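Local coordinates for protein dehydratase, IlvD/Edd family (Caulobacter crescentus, PDB 5OYN) that catalyses the dehydration of D-xylonate, and of D-gluconate with similar efficiency, to 2-dehydro-3-deoxy sugar acids, using a [2Fe-2S] cluster and magnesium, at residues G251-I254 with V255-A258. Residues are numbered along the deposited sequence; the frame is centred on the assembly and turned at random.
Sequences GQRI and VDLA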
loop_
_atom_site.group_PDB
_atom_site.type_symbol
_atom_site.label_atom_id
_atom_site.label_comp_id
_atom_site.label_asym_id
_atom_site.label_seq_id
_atom_site.Cartn_x
_atom_site.Cartn_y
_atom_site.Cartn_z
ATOM N N GLY A 251 6.476 -18.719 -0.096
ATOM C CA GLY A 251 5.636 -18.592 1.084
ATOM C C GLY A 251 4.955 -19.896 1.450
ATOM O O GLY A 251 4.850 -20.247 2.628
ATOM N N GLN A 252 4.483 -20.629 0.442
ATOM C CA GLN A 252 3.996 -21.990 0.658
ATOM C C GLN A 252 5.069 -22.875 1.281
ATOM O O GLN A 252 4.816 -23.589 2.262
ATOM C CB GLN A 252 3.538 -22.582 -0.668
ATOM C CG GLN A 252 2.067 -22.512 -0.859
ATOM C CD GLN A 252 1.679 -22.935 -2.239
ATOM O OE1 GLN A 252 2.511 -22.960 -3.143
ATOM N NE2 GLN A 252 0.410 -23.286 -2.416
ATOM N N ARG A 253 6.278 -22.840 0.727
ATOM C CA ARG A 253 7.293 -23.793 1.151
ATOM C C ARG A 253 7.745 -23.553 2.585
ATOM O O ARG A 253 8.161 -24.496 3.262
ATOM C CB ARG A 253 8.483 -23.733 0.205
ATOM C CG ARG A 253 9.542 -24.759 0.495
ATOM C CD ARG A 253 8.929 -26.146 0.568
ATOM N NE ARG A 253 9.899 -27.132 1.024
ATOM C CZ ARG A 253 9.619 -28.409 1.257
ATOM N NH1 ARG A 253 8.386 -28.862 1.079
ATOM N NH2 ARG A 253 10.577 -29.230 1.671
ATOM N N ILE A 254 7.687 -22.314 3.072
ATOM C CA ILE A 254 8.314 -22.048 4.363
ATOM C C ILE A 254 7.480 -22.631 5.487
ATOM O O ILE A 254 8.015 -22.949 6.552
ATOM C CB ILE A 254 8.573 -20.541 4.566
ATOM C CG1 ILE A 254 9.468 -20.280 5.790
ATOM C CG2 ILE A 254 7.264 -19.771 4.717
ATOM C CD1 ILE A 254 10.638 -21.216 5.962
ATOM N N VAL A 255 6.172 -22.798 5.290
ATOM C CA VAL A 255 5.404 -23.426 6.357
ATOM C C VAL A 255 5.702 -24.925 6.395
ATOM O O VAL A 255 5.833 -25.517 7.477
ATOM C CB VAL A 255 3.894 -23.120 6.226
ATOM C CG1 VAL A 255 3.655 -21.637 6.046
ATOM C CG2 VAL A 255 3.278 -23.884 5.103
ATOM N N ASP A 256 5.862 -25.550 5.218
ATOM C CA ASP A 256 6.340 -26.928 5.147
ATOM C C ASP A 256 7.637 -27.098 5.936
ATOM O O ASP A 256 7.748 -27.981 6.791
ATOM C CB ASP A 256 6.561 -27.324 3.688
ATOM C CG ASP A 256 5.277 -27.658 2.961
ATOM O OD1 ASP A 256 4.288 -28.050 3.624
ATOM O OD2 ASP A 256 5.276 -27.541 1.711
ATOM N N LEU A 257 8.626 -26.242 5.670
ATOM C CA LEU A 257 9.878 -26.300 6.409
ATOM C C LEU A 257 9.665 -26.100 7.902
ATOM O O LEU A 257 10.472 -26.570 8.710
ATOM C CB LEU A 257 10.854 -25.246 5.891
ATOM C CG LEU A 257 11.406 -25.309 4.473
ATOM C CD1 LEU A 257 12.439 -24.207 4.343
ATOM C CD2 LEU A 257 12.037 -26.662 4.199
ATOM N N ALA A 258 8.615 -25.385 8.292
ATOM C CA ALA A 258 8.360 -25.214 9.717
ATOM C C ALA A 258 7.807 -26.491 10.332
ATOM O O ALA A 258 8.165 -26.840 11.462
ATOM C CB ALA A 258 7.398 -24.050 9.954
#
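R253 reaches forward along its helix to D256 and L257, three and four residues on. Its CG lies anti to the backbone N (chi1 -175°), and a bend at chi2 (52°) carries the guanidinium over the next turn. There NH1 meets D256 OD2 at 3.4 Å in a salt bridge whose hydrogen bond is weak. The guanidinium and carboxylate planes are 68° apart, so the two groups do not pair flat. Each has another partner: R253 NE donates a hydrogen bond to V358 O, and D256 OD1 forms a salt bridge with R13 near the start of the modelled chain. The L257 branch CD2 packs obliquely against the guanidinium, 3.9 Å from R253 NE. Cutting R253 back to an alanine is likely to leave D256 OD2 without this charged mate, the V358 carbonyl without its donor and L257 CD2 without the group packed against it.

The contact lies near the C-terminal end of helix 241-259. The backbone bond from L257 N to R253 O, 3.0 Å long, follows the i to i+4 pattern of an alpha helix. The bond from A258 N to I254 O is weak. The helix packs on the parallel sheet of the N-terminal family region, away from the cluster and the magnesium ion. The side chains of I254 and L257 cross at about a right angle, with their CD1 atoms 3.8 Å apart, and both touch I156 of strand 155-159. V255 instead leans on I84 and A87 of helix 73-87. Its CG2 lies alongside the Q252 carbonyl. Q252 NE2 is hydrogen-bonded to OE2 of E48 of the second subunit.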